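Local structure of pollen-specific leucine-rich repeat extensin-like protein 1 (Arabidopsis thaliana, 6TME) at residues G106-E111 against V131-L136; N220-C225 against I242-S247; K228-M233 against G255-V260; G248-E253 against S273-L278. The protein probably binds RALF peptide hormones through its leucine-rich repeat domain and helps to regulate cell-wall growth in pollen tubes. All coordinates share one frame; numbering follows the deposited sequence.

Contact 1 (G106-E111 against V131-L136); sequences GYLPPE and VIPKSL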
# COMPACT_ATOMS: atom_id res chain seq x y z
N GLY A 106 -22.04 5.96 6.74
CA GLY A 106 -22.40 7.36 6.56
C GLY A 106 -21.59 7.92 5.41
O GLY A 106 -21.21 7.20 4.49
N TYR A 107 -21.32 9.22 5.47
CA TYR A 107 -20.42 9.88 4.54
C TYR A 107 -19.68 10.96 5.30
O TYR A 107 -19.97 11.23 6.47
CB TYR A 107 -21.18 10.46 3.35
CG TYR A 107 -22.13 11.60 3.67
CD1 TYR A 107 -23.37 11.35 4.24
CD2 TYR A 107 -21.78 12.92 3.40
CE1 TYR A 107 -24.26 12.37 4.50
CE2 TYR A 107 -22.66 13.96 3.67
CZ TYR A 107 -23.90 13.68 4.22
OH TYR A 107 -24.79 14.70 4.51
N LEU A 108 -18.70 11.59 4.64
CA LEU A 108 -17.92 12.63 5.30
C LEU A 108 -18.40 13.98 4.82
O LEU A 108 -18.17 14.33 3.65
CB LEU A 108 -16.42 12.47 5.03
CG LEU A 108 -15.64 11.15 5.13
CD1 LEU A 108 -14.12 11.42 5.02
CD2 LEU A 108 -15.94 10.38 6.40
N PRO A 109 -19.04 14.78 5.67
CA PRO A 109 -19.63 16.04 5.21
C PRO A 109 -18.58 17.12 5.09
O PRO A 109 -17.51 17.04 5.72
CB PRO A 109 -20.66 16.36 6.31
CG PRO A 109 -20.12 15.70 7.54
CD PRO A 109 -19.37 14.47 7.07
N PRO A 110 -18.85 18.16 4.29
CA PRO A 110 -17.90 19.28 4.17
C PRO A 110 -17.49 19.87 5.49
O PRO A 110 -16.36 20.37 5.60
CB PRO A 110 -18.69 20.32 3.35
CG PRO A 110 -19.71 19.52 2.62
CD PRO A 110 -20.09 18.40 3.53
N GLU A 111 -18.36 19.82 6.49
CA GLU A 111 -18.09 20.48 7.77
C GLU A 111 -16.87 19.89 8.47
O GLU A 111 -16.27 20.57 9.31
CB GLU A 111 -19.32 20.40 8.68
CG GLU A 111 -20.46 21.34 8.31
CD GLU A 111 -21.25 20.90 7.07
OE1 GLU A 111 -21.02 19.79 6.54
OE2 GLU A 111 -22.10 21.70 6.61
N VAL A 131 -17.59 10.49 -1.61
CA VAL A 131 -16.29 11.04 -1.95
C VAL A 131 -15.68 11.71 -0.72
O VAL A 131 -16.35 11.96 0.28
CB VAL A 131 -16.39 12.03 -3.12
CG1 VAL A 131 -17.02 11.35 -4.33
CG2 VAL A 131 -17.21 13.23 -2.69
N ILE A 132 -14.38 11.98 -0.79
CA ILE A 132 -13.69 12.75 0.23
C ILE A 132 -13.98 14.23 -0.01
O ILE A 132 -13.63 14.76 -1.08
CB ILE A 132 -12.18 12.49 0.22
CG1 ILE A 132 -11.87 10.99 0.10
CG2 ILE A 132 -11.52 13.12 1.45
CD1 ILE A 132 -12.47 10.16 1.18
N PRO A 133 -14.58 14.94 0.94
CA PRO A 133 -14.90 16.36 0.70
C PRO A 133 -13.65 17.19 0.39
O PRO A 133 -12.62 17.07 1.05
CB PRO A 133 -15.55 16.80 2.02
CG PRO A 133 -15.26 15.72 3.00
CD PRO A 133 -15.12 14.46 2.21
N LYS A 134 -13.77 18.05 -0.63
CA LYS A 134 -12.66 18.95 -0.96
C LYS A 134 -12.27 19.84 0.22
O LYS A 134 -11.11 20.24 0.34
CB LYS A 134 -13.04 19.82 -2.16
N SER A 135 -13.22 20.16 1.10
CA SER A 135 -12.90 21.02 2.23
C SER A 135 -11.79 20.45 3.11
O SER A 135 -11.20 21.20 3.89
CB SER A 135 -14.16 21.27 3.05
OG SER A 135 -14.67 20.06 3.58
N LEU A 136 -11.48 19.15 3.00
CA LEU A 136 -10.42 18.58 3.83
C LEU A 136 -9.05 19.16 3.51
O LEU A 136 -8.11 18.93 4.28
CB LEU A 136 -10.38 17.06 3.70
CG LEU A 136 -11.56 16.34 4.34
CD1 LEU A 136 -11.18 14.88 4.57
CD2 LEU A 136 -12.03 17.03 5.65
O HOH W 1 -18.01 10.66 2.08
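Leu108 and Pro133 make the main apolar contact. The ring of Pro133 sets its CD 3.7 Å from Leu108 CB, and its CG lies 3.3 Å from Leu108 O, so one edge of the ring rests against both the side-chain root and the carbonyl of the same residue. Leu108 CG stands anti to its own carbonyl carbon (chi1 -47°), which carries the branched end past the ring until CD1 comes 4.4 Å from Ile132 CD1. Phe152 touches both Leu108 and Ile132, while Trp54 of helix 43-56 packs on Leu108 and Pro109. Further along, Pro133 CB approaches Pro110 CA at 4.0 Å. Pro110 adds a polar link through its carbonyl: Ser135 OG donates to Pro110 O over 2.7 Å, arriving in the carbonyl plane on a lone pair. The serine hydroxyl reaches it because OG sits between its backbone N and carbonyl carbon (chi1 61°). An alanine here would probably leave Pro110 O without this donor and open a small gap between the two 3-10 turns. On the other flank a water accepts from Leu108 N and donates to Val131 O, 2.8 Å from each, bridging the two backbone groups. Leu108-Pro109 and Ile132-Pro133 are the hydrophobic-Pro pairs that follow the glycine in the Leu/Ile-Pro signature of plant-type leucine-rich repeats, and their packing, one step on from the other, joins one coil of the solenoid to the next.

Contact 2 (N220-C225 against I242-S247); sequences NKFSGC and IGNNLS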
# COMPACT_ATOMS: atom_id res chain seq x y z
N ASN A 220 -5.75 -3.90 -9.11
CA ASN A 220 -6.38 -2.81 -9.84
C ASN A 220 -6.46 -3.25 -11.30
O ASN A 220 -6.32 -4.44 -11.62
CB ASN A 220 -5.61 -1.51 -9.60
CG ASN A 220 -5.94 -0.91 -8.26
OD1 ASN A 220 -7.04 -0.36 -8.09
ND2 ASN A 220 -5.02 -1.04 -7.29
N LYS A 221 -6.65 -2.30 -12.21
CA LYS A 221 -6.59 -2.57 -13.64
C LYS A 221 -5.55 -1.66 -14.29
O LYS A 221 -5.79 -1.05 -15.32
CB LYS A 221 -7.96 -2.42 -14.30
CG LYS A 221 -9.00 -3.48 -13.84
CD LYS A 221 -8.71 -4.89 -14.43
CE LYS A 221 -9.78 -5.39 -15.41
NZ LYS A 221 -9.22 -6.12 -16.63
N PHE A 222 -4.39 -1.57 -13.67
CA PHE A 222 -3.25 -0.92 -14.28
C PHE A 222 -2.73 -1.72 -15.48
O PHE A 222 -2.72 -2.95 -15.47
CB PHE A 222 -2.12 -0.77 -13.27
CG PHE A 222 -2.40 0.25 -12.22
CD1 PHE A 222 -2.36 1.60 -12.54
CD2 PHE A 222 -2.68 -0.14 -10.91
CE1 PHE A 222 -2.60 2.56 -11.56
CE2 PHE A 222 -2.92 0.80 -9.94
CZ PHE A 222 -2.87 2.16 -10.26
N SER A 223 -2.25 -0.99 -16.49
CA SER A 223 -1.81 -1.60 -17.74
C SER A 223 -0.52 -0.96 -18.21
O SER A 223 -0.06 0.05 -17.67
CB SER A 223 -2.88 -1.48 -18.82
OG SER A 223 -3.15 -0.12 -19.09
N GLY A 224 0.07 -1.56 -19.23
CA GLY A 224 1.33 -1.07 -19.74
C GLY A 224 2.50 -1.65 -18.98
O GLY A 224 2.40 -2.68 -18.30
N CYS A 225 3.63 -0.95 -19.08
CA CYS A 225 4.92 -1.42 -18.60
C CYS A 225 5.21 -0.83 -17.22
O CYS A 225 4.65 0.19 -16.82
CB CYS A 225 6.03 -1.03 -19.58
SG CYS A 225 5.91 -1.70 -21.31
N ILE A 242 0.60 -7.35 -7.53
CA ILE A 242 -0.27 -8.51 -7.72
C ILE A 242 -1.56 -8.16 -8.46
O ILE A 242 -2.35 -7.32 -8.01
CB ILE A 242 -0.62 -9.17 -6.37
CG1 ILE A 242 0.62 -9.46 -5.57
CG2 ILE A 242 -1.41 -10.47 -6.59
CD1 ILE A 242 0.30 -10.05 -4.22
N GLY A 243 -1.81 -8.84 -9.58
CA GLY A 243 -3.15 -8.85 -10.14
C GLY A 243 -3.54 -7.57 -10.84
O GLY A 243 -4.48 -6.89 -10.43
N ASN A 244 -2.80 -7.21 -11.88
CA ASN A 244 -3.11 -6.06 -12.71
C ASN A 244 -3.04 -6.54 -14.15
O ASN A 244 -3.09 -7.74 -14.45
CB ASN A 244 -2.16 -4.89 -12.41
CG ASN A 244 -2.58 -4.10 -11.19
OD1 ASN A 244 -3.57 -3.35 -11.22
ND2 ASN A 244 -1.84 -4.27 -10.09
N ASN A 245 -2.93 -5.60 -15.08
CA ASN A 245 -2.82 -5.94 -16.48
C ASN A 245 -1.55 -5.32 -17.05
O ASN A 245 -1.58 -4.71 -18.13
CB ASN A 245 -4.06 -5.48 -17.24
CG ASN A 245 -5.23 -6.40 -17.00
OD1 ASN A 245 -5.13 -7.62 -17.16
ND2 ASN A 245 -6.35 -5.82 -16.56
N LEU A 246 -0.46 -5.45 -16.32
CA LEU A 246 0.82 -4.96 -16.78
C LEU A 246 1.47 -5.98 -17.72
O LEU A 246 1.16 -7.18 -17.71
CB LEU A 246 1.72 -4.67 -15.59
CG LEU A 246 1.24 -3.66 -14.54
CD1 LEU A 246 2.13 -3.75 -13.28
CD2 LEU A 246 1.22 -2.23 -15.09
N SER A 247 2.41 -5.50 -18.53
CA SER A 247 2.98 -6.29 -19.61
C SER A 247 4.32 -5.68 -19.99
O SER A 247 4.85 -4.81 -19.28
CB SER A 247 2.03 -6.35 -20.81
OG SER A 247 1.77 -5.03 -21.27
O HOH W 2 -0.68 -4.04 -20.60
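Phe222 and Asn245 are joined where Asn245 N donates to Phe222 O over 2.7 Å; two residues on, Ser247 N donates to Gly224 O over 2.8 Å. Between these bonds a water accepts from Gly224 N, donates to Asn245 O at 2.7 Å, and also bonds to Ser247 OG, filling in where the weakly bonded parallel strands lie too far apart. Leu246 N is served from beyond the pair, by Asn268 OD1.

Asn244 answers for the donor at the head of the strand: Phe222 N points to its OD1 at 3.1 Å, with Asn220 N adding a weak bond to the same oxygen. The exact place of OD1 is uncertain, as it lies too close to Asn220. The amide at the other end, ND2, donates to the carbonyls of Phe241 and Phe217. Asn220 does the same one coil earlier, its OD1 accepting from Phe199 N and its ND2 giving to Phe217 O. This recurring column of asparagines is a hallmark of the leucine-rich repeat solenoid.

An alanine in place of Asn244 would probably leave Phe222 N and the Phe241 carbonyl without this partner, and take one of two side-chain donors from Phe217 O. On the apolar side, Leu246 CD2 meets Phe222 CB at 4.1 Å. At Gly224, phi of 86° would press any CB against the Ser223 carbonyl.

Contact 3 (K228-M233 against G255-V260); sequences KTIGQM and GSLNNV. With NAG (2-acetamido-2-deoxy-beta-D-glucopyranose), chain G.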
# COMPACT_ATOMS: atom_id res chain seq x y z
N LYS A 228 10.91 2.58 -16.52
CA LYS A 228 12.34 2.44 -16.30
C LYS A 228 12.83 3.25 -15.09
O LYS A 228 13.88 2.91 -14.52
CB LYS A 228 13.13 2.88 -17.55
CG LYS A 228 13.28 1.83 -18.64
N THR A 229 12.10 4.30 -14.71
CA THR A 229 12.42 5.15 -13.55
C THR A 229 12.25 4.44 -12.21
O THR A 229 12.68 4.99 -11.19
CB THR A 229 11.55 6.43 -13.55
OG1 THR A 229 10.18 6.08 -13.78
CG2 THR A 229 11.99 7.40 -14.64
N ILE A 230 11.66 3.24 -12.19
CA ILE A 230 11.52 2.51 -10.93
C ILE A 230 12.85 2.36 -10.21
O ILE A 230 12.89 2.26 -8.97
CB ILE A 230 10.88 1.14 -11.19
CG1 ILE A 230 10.49 0.51 -9.85
CG2 ILE A 230 11.85 0.22 -11.97
CD1 ILE A 230 9.41 -0.53 -9.98
N GLY A 231 13.96 2.33 -10.95
CA GLY A 231 15.26 2.19 -10.32
C GLY A 231 15.65 3.37 -9.46
O GLY A 231 16.53 3.22 -8.60
N GLN A 232 15.01 4.51 -9.64
CA GLN A 232 15.37 5.72 -8.90
C GLN A 232 14.64 5.86 -7.57
O GLN A 232 14.97 6.77 -6.80
CB GLN A 232 15.14 6.96 -9.78
CG GLN A 232 16.17 7.09 -10.90
CD GLN A 232 15.69 7.94 -12.06
OE1 GLN A 232 15.26 7.42 -13.09
NE2 GLN A 232 15.78 9.25 -11.91
N MET A 233 13.68 4.99 -7.26
CA MET A 233 12.99 5.06 -5.97
C MET A 233 13.97 4.90 -4.82
O MET A 233 14.68 3.89 -4.72
CB MET A 233 11.90 3.99 -5.90
CG MET A 233 10.86 4.14 -6.98
SD MET A 233 9.63 2.83 -7.02
CE MET A 233 8.56 3.30 -5.68
N GLY A 255 17.02 -3.87 -10.81
CA GLY A 255 18.17 -4.33 -10.06
C GLY A 255 18.85 -3.27 -9.21
O GLY A 255 19.70 -3.62 -8.39
N SER A 256 18.51 -1.99 -9.39
CA SER A 256 19.04 -0.95 -8.52
C SER A 256 18.35 -0.87 -7.17
O SER A 256 18.83 -0.14 -6.30
CB SER A 256 18.96 0.41 -9.23
OG SER A 256 19.25 0.26 -10.60
N LEU A 257 17.25 -1.60 -6.96
CA LEU A 257 16.47 -1.49 -5.71
C LEU A 257 17.09 -2.35 -4.61
O LEU A 257 16.50 -3.29 -4.09
CB LEU A 257 15.02 -1.88 -5.96
CG LEU A 257 14.40 -0.92 -6.99
CD1 LEU A 257 13.05 -1.43 -7.47
CD2 LEU A 257 14.31 0.46 -6.37
N ASN A 258 18.30 -1.96 -4.21
CA ASN A 258 19.09 -2.82 -3.33
C ASN A 258 18.57 -2.87 -1.89
O ASN A 258 19.04 -3.70 -1.12
CB ASN A 258 20.55 -2.37 -3.34
CG ASN A 258 20.70 -0.90 -3.03
OD1 ASN A 258 19.72 -0.17 -3.00
ND2 ASN A 258 21.93 -0.47 -2.78
N ASN A 259 17.59 -2.05 -1.51
CA ASN A 259 16.98 -2.17 -0.19
C ASN A 259 15.63 -2.87 -0.20
O ASN A 259 15.00 -2.98 0.85
CB ASN A 259 16.84 -0.78 0.47
CG ASN A 259 18.19 -0.20 0.89
OD1 ASN A 259 19.06 -0.91 1.39
ND2 ASN A 259 18.36 1.10 0.68
N VAL A 260 15.19 -3.38 -1.35
CA VAL A 260 13.90 -4.06 -1.45
C VAL A 260 13.94 -5.40 -0.73
O VAL A 260 14.86 -6.20 -0.91
CB VAL A 260 13.52 -4.22 -2.93
CG1 VAL A 260 12.60 -5.41 -3.12
CG2 VAL A 260 12.86 -2.95 -3.44
C1 NAG G . 19.59 1.80 0.98
C2 NAG G . 19.72 2.96 0.01
C3 NAG G . 21.08 3.63 0.18
C4 NAG G . 21.27 4.05 1.63
C5 NAG G . 21.02 2.88 2.58
C6 NAG G . 21.01 3.30 4.03
C7 NAG G . 18.41 2.84 -2.06
C8 NAG G . 17.39 3.67 -1.35
N2 NAG G . 19.51 2.54 -1.36
O4 NAG G . 22.59 4.55 1.82
O5 NAG G . 19.74 2.27 2.32
O6 NAG G . 20.23 2.42 4.82
O7 NAG G . 18.24 2.46 -3.22
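Leu257 lies over Ile230, the two side chains crossing at about a right angle, with Leu257 CD1 4.0 Å from Ile230 CG1. Ile230 holds CG1 anti to its backbone N (chi1 -169°), which turns that branch toward the leucine. Leu257 itself has CG anti to its carbonyl carbon; chi1 of -62° sends the branched end toward 228-233, where both methyls meet Ile230 and CD2 reaches Met233 as well. CD2 settles by the backbone, 3.5 Å from Ile230 O and 3.8 Å from Met233 O, and it also lies 4.3 Å from Met233 CB. Leu257 is the centre of an inverse gamma turn and also the first residue of the type I turn that ends at Val260.

At the outer side Ser256 comes against Gly231, its CB 3.8 Å from Gly231 O. A side chain on Gly231 would meet Ser256 OG, which is hydrogen-bonded to Glu253 O. The Leu257-Val260 turn carries the sugar: Asn259 ND2 is linked covalently to C1 of an N-acetylglucosamine. Asn258 OD1 accepts a weak hydrogen bond from the sugar N2 at 3.2 Å.

The two loops follow strands 221-224 and 245-247 in successive coils of the leucine-rich repeat solenoid, and hydrocarbon surfaces and carbonyl oxygens touch between them. With no polar bond between the two segments, the contact probably rests on shape and the exclusion of water; the glycan sits on the next residues of the turn, away from the Ile230 packing, held by its covalent link and one weak bond.

Contact 4 (G248-E253 against S273-L278); sequences GCLPNE and SLPSTL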
# COMPACT_ATOMS: atom_id res chain seq x y z
N GLY A 248 4.86 -6.11 -21.11
CA GLY A 248 6.22 -5.74 -21.46
C GLY A 248 7.20 -6.56 -20.63
O GLY A 248 6.85 -7.47 -19.87
N CYS A 249 8.47 -6.22 -20.81
CA CYS A 249 9.54 -6.86 -20.07
C CYS A 249 9.81 -6.10 -18.78
O CYS A 249 9.55 -4.90 -18.68
CB CYS A 249 10.82 -6.91 -20.91
SG CYS A 249 10.64 -7.81 -22.47
N LEU A 250 10.35 -6.81 -17.79
CA LEU A 250 10.83 -6.17 -16.58
C LEU A 250 11.98 -5.23 -16.94
O LEU A 250 12.90 -5.64 -17.65
CB LEU A 250 11.32 -7.20 -15.58
CG LEU A 250 10.21 -7.96 -14.86
CD1 LEU A 250 10.77 -8.86 -13.76
CD2 LEU A 250 9.18 -6.97 -14.30
N PRO A 251 11.96 -3.97 -16.50
CA PRO A 251 13.12 -3.12 -16.76
C PRO A 251 14.30 -3.58 -15.92
O PRO A 251 14.15 -3.88 -14.73
CB PRO A 251 12.64 -1.72 -16.35
CG PRO A 251 11.46 -1.94 -15.46
CD PRO A 251 10.82 -3.21 -15.96
N ASN A 252 15.48 -3.63 -16.56
CA ASN A 252 16.71 -3.97 -15.86
C ASN A 252 16.96 -3.06 -14.66
O ASN A 252 17.70 -3.43 -13.75
CB ASN A 252 17.92 -3.90 -16.80
CG ASN A 252 17.73 -4.68 -18.11
OD1 ASN A 252 17.10 -5.74 -18.15
ND2 ASN A 252 18.30 -4.16 -19.18
N GLU A 253 16.36 -1.86 -14.66
CA GLU A 253 16.57 -0.91 -13.58
C GLU A 253 16.04 -1.42 -12.25
O GLU A 253 16.45 -0.91 -11.20
CB GLU A 253 15.92 0.43 -13.93
CG GLU A 253 16.61 1.19 -15.08
CD GLU A 253 16.29 0.61 -16.46
OE1 GLU A 253 15.52 -0.37 -16.56
OE2 GLU A 253 16.81 1.15 -17.47
N SER A 273 12.60 -12.43 -20.48
CA SER A 273 13.37 -13.13 -19.46
C SER A 273 13.52 -12.25 -18.23
O SER A 273 13.42 -11.02 -18.30
CB SER A 273 14.75 -13.52 -19.99
OG SER A 273 14.64 -14.12 -21.27
N LEU A 274 13.74 -12.90 -17.11
CA LEU A 274 14.13 -12.16 -15.92
C LEU A 274 15.42 -11.44 -16.24
O LEU A 274 16.33 -12.03 -16.83
CB LEU A 274 14.32 -13.10 -14.73
CG LEU A 274 13.04 -13.83 -14.37
CD1 LEU A 274 13.20 -14.67 -13.11
CD2 LEU A 274 11.89 -12.82 -14.22
N PRO A 275 15.53 -10.15 -15.93
CA PRO A 275 16.80 -9.46 -16.17
C PRO A 275 17.87 -9.97 -15.22
O PRO A 275 17.62 -10.21 -14.03
CB PRO A 275 16.46 -7.99 -15.91
CG PRO A 275 15.18 -8.00 -15.18
CD PRO A 275 14.45 -9.22 -15.58
N SER A 276 19.07 -10.16 -15.77
CA SER A 276 20.21 -10.58 -14.96
C SER A 276 20.58 -9.55 -13.90
O SER A 276 21.22 -9.90 -12.91
CB SER A 276 21.42 -10.86 -15.86
OG SER A 276 21.61 -9.80 -16.79
N THR A 277 20.18 -8.29 -14.10
CA THR A 277 20.38 -7.25 -13.10
C THR A 277 19.69 -7.55 -11.77
O THR A 277 20.00 -6.90 -10.77
CB THR A 277 19.87 -5.91 -13.64
OG1 THR A 277 18.57 -6.09 -14.20
CG2 THR A 277 20.81 -5.38 -14.72
N LEU A 278 18.77 -8.51 -11.73
CA LEU A 278 18.11 -8.82 -10.47
C LEU A 278 19.08 -9.34 -9.42
O LEU A 278 18.69 -9.45 -8.25
CB LEU A 278 16.97 -9.81 -10.69
CG LEU A 278 15.78 -9.24 -11.45
CD1 LEU A 278 14.81 -10.33 -11.83
CD2 LEU A 278 15.08 -8.20 -10.63
O HOH W 3 10.95 -9.66 -18.51
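Asn252 and Pro275 are the backbone's point of nearest approach, CA to CA 5.5 Å, at the place where each loop passes into a 3-10 turn. Pro275 meets two residues of the other loop along its edge. Its CD sits 3.7 Å from Leu250 CB, the leucine side chain crossing the ring at about a right angle. Farther round the ring, Pro275 CB lies 3.2 Å from Asn252 OD1. Asn252 carries CG anti to its carbonyl carbon (chi1 -51°), which lays the amide oxygen against the proline instead of turning it aside. Leu250 continues past the ring and runs alongside Leu274, pointing the same way, so that Leu250 CD1 meets Leu274 CD2 at 4.1 Å. Ile226 and Phe289 add to the packing round Leu250, and Ile302 of helix 300-303 touches Leu274.

The Leu-Pro pairs, Leu250-Pro251 and Leu274-Pro275, recur at matching positions in consecutive coils, as in plant-type leucine-rich repeats. A direct side-chain link between these coils comes from Thr277, whose OG1 donates to Asn252 O over 2.8 Å, in the carbonyl plane and on a lone pair. With chi1 of 48°, OG1 stands between the threonine's N and carbonyl carbon and faces that oxygen, while CG2 packs at 3.9 Å from Asn252 CB. Backbone polar groups further back are joined by a water, which accepts from Leu250 N and donates 2.8 Å to Ser273 O. Cys249, just ahead of Leu250, forms a disulfide with Cys364, tying this loop to the C-terminal tail.

In the fold
Contact 1 comes first along the chain and stands apart, closing the loop from 106-111 to 131-136 and joining two early coils near helix 43-56; its centre is about 30 Å or more from those of the others. The remaining three interlock in later coils. The loop that contact 2 closes, from 220-225 to 242-247, contains 228-233, which goes on to pair with 255-260, so contacts 2 and 3 cross. Contact 4 opens at 248, after contact 2 ends, with Cys225 packing against Gly248, and crosses contact 3 before closing at 273-278. Contacts 3 and 4 also touch, Glu253 packing on Lys228 and Gly231, and Pro251 on Ile230. Together the three stitch successive coils from strand 221-224 onward.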